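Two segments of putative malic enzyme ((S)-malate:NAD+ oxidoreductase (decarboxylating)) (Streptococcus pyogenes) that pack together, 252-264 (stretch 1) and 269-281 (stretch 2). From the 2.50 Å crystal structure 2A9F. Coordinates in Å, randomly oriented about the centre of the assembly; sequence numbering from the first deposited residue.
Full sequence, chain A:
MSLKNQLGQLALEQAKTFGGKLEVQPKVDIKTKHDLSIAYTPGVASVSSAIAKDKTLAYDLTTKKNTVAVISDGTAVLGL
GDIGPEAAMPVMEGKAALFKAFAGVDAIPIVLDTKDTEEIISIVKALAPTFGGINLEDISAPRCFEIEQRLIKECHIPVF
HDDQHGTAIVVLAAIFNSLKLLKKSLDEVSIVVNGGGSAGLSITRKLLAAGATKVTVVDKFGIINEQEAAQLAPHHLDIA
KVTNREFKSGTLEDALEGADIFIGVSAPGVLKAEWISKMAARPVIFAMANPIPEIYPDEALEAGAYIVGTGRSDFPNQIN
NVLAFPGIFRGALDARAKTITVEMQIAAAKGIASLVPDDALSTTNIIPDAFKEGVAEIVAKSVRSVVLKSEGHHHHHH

Stretch 1, residues 252-264: LEDALEGADIFIG
Stretch 2 (269-281) GVLKAEWISKMAA

Two short, weakly bonded helices, near 254-257 and 273-277, run side by side in the same direction: Asp 254 CA lies 6.3 Å from Trp 275 CA, and Ala 259 CA closes to 3.8 Å from Ala 280 CA. Residues 262-264 of stretch 1 form a strand. Along stretch 2, Leu 271 (chi1 -151°, chi2 -167°, both t) has a CA-to-CB bond that points sideways, but its end comes nearer to stretch 1, with CD1 4.0 Å from Ile 263 CD1 (Ile 263 t, t), an apolar contact.

Trp 275 (chi1 -56°, m; chi2 -29°) points toward stretch 1. Asp 254 (chi1 t) lies over the indole face: Asp 254 CB lies 3.9 Å from the centroid of the Trp 275 five-membered ring and 23° off the normal, a CH-pi contact. Although Asp 254 OD2 is 2.7 Å from Trp 275 NE1, the angle is too poor for a hydrogen bond.

Farther along, backbone groups make the hydrogen bonds. Ala 259 N (phi/psi 56/46) donates to Lys 278 O at 3.1 Å and 171°, while Met 279 CA makes a CA-H...O contact with Glu 257 O at 3.1 Å, with 169° at the hydrogen. Glu 257 (chi1 -44°, chi2 -59°, both m) sets its CB 3.4 Å from Met 279 CG. Met 279 (m, t, p) carries CE to 3.8 Å from Phe 262 CA and 4.4 Å from Ile 263 CG2. Finally, Ala 280 N donates to Asp 260 O (2.9 Å, 154°), and Ala 280 CB sits 4.1 Å from Ile 261 CG1.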

# COMPACT_ATOMS: atom_id res chain seq x y z
N LEU A 252 -6.23 -48.45 -2.95
CA LEU A 252 -5.60 -47.48 -2.07
C LEU A 252 -4.31 -46.88 -2.65
O LEU A 252 -3.79 -47.37 -3.65
CB LEU A 252 -5.26 -48.15 -0.74
CG LEU A 252 -5.18 -47.16 0.42
CD1 LEU A 252 -6.60 -46.78 0.81
CD2 LEU A 252 -4.44 -47.77 1.61
N GLU A 253 -3.82 -45.83 -2.00
CA GLU A 253 -2.58 -45.17 -2.42
C GLU A 253 -1.55 -46.23 -2.82
O GLU A 253 -1.02 -46.20 -3.93
CB GLU A 253 -2.05 -44.32 -1.26
CG GLU A 253 -0.66 -43.73 -1.47
CD GLU A 253 -0.60 -42.74 -2.61
OE1 GLU A 253 -1.20 -41.65 -2.50
OE2 GLU A 253 0.06 -43.04 -3.62
N ASP A 254 -1.29 -47.16 -1.92
CA ASP A 254 -0.34 -48.25 -2.17
C ASP A 254 -0.69 -48.89 -3.51
O ASP A 254 0.17 -49.09 -4.37
CB ASP A 254 -0.45 -49.30 -1.06
CG ASP A 254 0.54 -50.44 -1.23
OD1 ASP A 254 1.11 -50.59 -2.34
OD2 ASP A 254 0.73 -51.21 -0.26
N ALA A 255 -1.97 -49.20 -3.68
CA ALA A 255 -2.43 -49.84 -4.90
C ALA A 255 -2.48 -48.86 -6.08
O ALA A 255 -3.13 -49.12 -7.09
CB ALA A 255 -3.81 -50.48 -4.65
N LEU A 256 -1.78 -47.74 -5.95
CA LEU A 256 -1.76 -46.76 -7.04
C LEU A 256 -0.39 -46.58 -7.66
O LEU A 256 -0.28 -46.27 -8.85
CB LEU A 256 -2.30 -45.42 -6.58
CG LEU A 256 -3.81 -45.32 -6.75
CD1 LEU A 256 -4.24 -43.91 -6.49
CD2 LEU A 256 -4.20 -45.73 -8.16
N GLU A 257 0.64 -46.77 -6.86
CA GLU A 257 2.01 -46.66 -7.34
C GLU A 257 2.21 -47.71 -8.42
O GLU A 257 3.08 -47.55 -9.28
CB GLU A 257 3.00 -46.94 -6.21
CG GLU A 257 2.68 -46.30 -4.88
CD GLU A 257 2.58 -44.79 -4.97
OE1 GLU A 257 2.95 -44.12 -3.98
OE2 GLU A 257 2.12 -44.28 -6.01
N GLY A 258 1.41 -48.77 -8.36
CA GLY A 258 1.49 -49.86 -9.32
C GLY A 258 1.68 -49.36 -10.72
O GLY A 258 0.73 -48.93 -11.37
N ALA A 259 2.93 -49.41 -11.18
CA ALA A 259 3.33 -48.96 -12.52
C ALA A 259 2.97 -47.49 -12.81
O ALA A 259 2.44 -47.17 -13.87
CB ALA A 259 2.75 -49.88 -13.60
N ASP A 260 3.25 -46.62 -11.85
CA ASP A 260 2.98 -45.19 -12.01
C ASP A 260 4.32 -44.56 -12.31
O ASP A 260 5.33 -44.92 -11.70
CB ASP A 260 2.40 -44.62 -10.72
N ILE A 261 4.35 -43.62 -13.25
CA ILE A 261 5.60 -42.97 -13.63
C ILE A 261 6.06 -41.88 -12.65
O ILE A 261 7.18 -41.40 -12.75
CB ILE A 261 5.49 -42.43 -15.07
CG1 ILE A 261 4.87 -43.51 -15.96
CG2 ILE A 261 6.87 -42.08 -15.62
CD1 ILE A 261 4.71 -43.13 -17.40
N PHE A 262 5.19 -41.50 -11.71
CA PHE A 262 5.50 -40.53 -10.66
C PHE A 262 4.31 -39.98 -9.88
O PHE A 262 3.19 -39.92 -10.38
CB PHE A 262 6.34 -39.36 -11.19
CG PHE A 262 5.67 -38.52 -12.22
CD1 PHE A 262 4.61 -37.69 -11.88
CD2 PHE A 262 6.12 -38.53 -13.54
CE1 PHE A 262 4.03 -36.86 -12.84
CE2 PHE A 262 5.55 -37.72 -14.50
CZ PHE A 262 4.50 -36.88 -14.15
N ILE A 263 4.60 -39.59 -8.64
CA ILE A 263 3.61 -39.08 -7.70
C ILE A 263 3.88 -37.64 -7.24
O ILE A 263 5.02 -37.27 -6.95
CB ILE A 263 3.56 -39.99 -6.44
CG1 ILE A 263 2.77 -39.33 -5.30
CG2 ILE A 263 4.96 -40.25 -5.94
CD1 ILE A 263 2.73 -40.16 -4.03
N GLY A 264 2.81 -36.84 -7.20
CA GLY A 264 2.86 -35.47 -6.72
C GLY A 264 2.05 -35.55 -5.44
O GLY A 264 0.93 -36.06 -5.46
N GLY A 269 4.58 -38.05 5.28
CA GLY A 269 5.07 -39.42 5.28
C GLY A 269 4.14 -40.53 4.84
O GLY A 269 4.32 -41.69 5.21
N VAL A 270 3.14 -40.18 4.03
CA VAL A 270 2.16 -41.13 3.53
C VAL A 270 2.72 -42.15 2.54
O VAL A 270 2.05 -43.14 2.23
CB VAL A 270 0.98 -40.37 2.88
CG1 VAL A 270 0.00 -41.33 2.23
CG2 VAL A 270 0.26 -39.53 3.94
N LEU A 271 3.94 -41.92 2.06
CA LEU A 271 4.54 -42.83 1.09
C LEU A 271 5.70 -43.64 1.67
O LEU A 271 6.81 -43.15 1.80
CB LEU A 271 5.05 -42.04 -0.12
CG LEU A 271 5.07 -42.75 -1.47
CD1 LEU A 271 5.90 -41.91 -2.44
CD2 LEU A 271 5.67 -44.15 -1.35
N LYS A 272 5.41 -44.90 1.99
CA LYS A 272 6.41 -45.80 2.56
C LYS A 272 7.26 -46.46 1.47
O LYS A 272 6.75 -47.09 0.54
CB LYS A 272 5.70 -46.87 3.40
CG LYS A 272 4.83 -46.29 4.52
CD LYS A 272 4.03 -47.37 5.26
CE LYS A 272 4.90 -48.22 6.20
NZ LYS A 272 5.95 -49.01 5.51
N ALA A 273 8.58 -46.30 1.60
CA ALA A 273 9.56 -46.82 0.65
C ALA A 273 9.20 -48.09 -0.13
O ALA A 273 9.21 -48.08 -1.35
CB ALA A 273 10.88 -47.02 1.37
N GLU A 274 8.88 -49.17 0.58
CA GLU A 274 8.55 -50.45 -0.05
C GLU A 274 7.77 -50.31 -1.35
O GLU A 274 8.09 -50.95 -2.35
CB GLU A 274 7.73 -51.34 0.89
CG GLU A 274 8.23 -51.39 2.33
CD GLU A 274 7.82 -50.15 3.11
OE1 GLU A 274 6.60 -49.86 3.15
OE2 GLU A 274 8.71 -49.48 3.69
N TRP A 275 6.74 -49.47 -1.33
CA TRP A 275 5.89 -49.26 -2.49
C TRP A 275 6.67 -48.83 -3.72
O TRP A 275 6.48 -49.39 -4.80
CB TRP A 275 4.81 -48.23 -2.17
CG TRP A 275 3.97 -48.57 -0.97
CD1 TRP A 275 3.68 -49.82 -0.51
CD2 TRP A 275 3.26 -47.66 -0.12
NE1 TRP A 275 2.83 -49.75 0.58
CE2 TRP A 275 2.56 -48.43 0.83
CE3 TRP A 275 3.15 -46.26 -0.08
CZ2 TRP A 275 1.76 -47.85 1.82
CZ3 TRP A 275 2.35 -45.69 0.91
CH2 TRP A 275 1.66 -46.49 1.85
N ILE A 276 7.55 -47.85 -3.55
CA ILE A 276 8.35 -47.33 -4.66
C ILE A 276 8.79 -48.46 -5.58
O ILE A 276 8.72 -48.36 -6.80
CB ILE A 276 9.60 -46.58 -4.14
CG1 ILE A 276 9.15 -45.35 -3.35
CG2 ILE A 276 10.50 -46.18 -5.30
CD1 ILE A 276 10.27 -44.59 -2.68
N SER A 277 9.21 -49.56 -4.96
CA SER A 277 9.65 -50.74 -5.68
C SER A 277 8.64 -51.11 -6.76
O SER A 277 9.01 -51.40 -7.89
CB SER A 277 9.83 -51.90 -4.70
OG SER A 277 10.53 -51.48 -3.54
N LYS A 278 7.35 -51.09 -6.41
CA LYS A 278 6.28 -51.45 -7.34
C LYS A 278 5.83 -50.37 -8.32
O LYS A 278 4.88 -50.58 -9.08
CB LYS A 278 5.04 -51.95 -6.57
CG LYS A 278 5.16 -53.37 -5.97
CD LYS A 278 5.44 -53.33 -4.46
CE LYS A 278 5.32 -54.71 -3.82
NZ LYS A 278 6.37 -55.67 -4.30
N MET A 279 6.48 -49.21 -8.30
CA MET A 279 6.13 -48.13 -9.24
C MET A 279 6.70 -48.46 -10.62
O MET A 279 7.35 -49.48 -10.79
CB MET A 279 6.70 -46.79 -8.77
CG MET A 279 6.03 -46.18 -7.53
SD MET A 279 6.65 -44.51 -7.17
CE MET A 279 5.98 -43.61 -8.54
N ALA A 280 6.45 -47.59 -11.60
CA ALA A 280 6.96 -47.82 -12.94
C ALA A 280 8.49 -47.91 -12.93
O ALA A 280 9.11 -47.95 -11.86
CB ALA A 280 6.49 -46.71 -13.88
N ALA A 281 9.10 -47.94 -14.12
CA ALA A 281 10.55 -48.09 -14.27
C ALA A 281 11.41 -47.01 -13.63
O ALA A 281 12.20 -47.30 -12.73
CB ALA A 281 10.90 -48.21 -15.74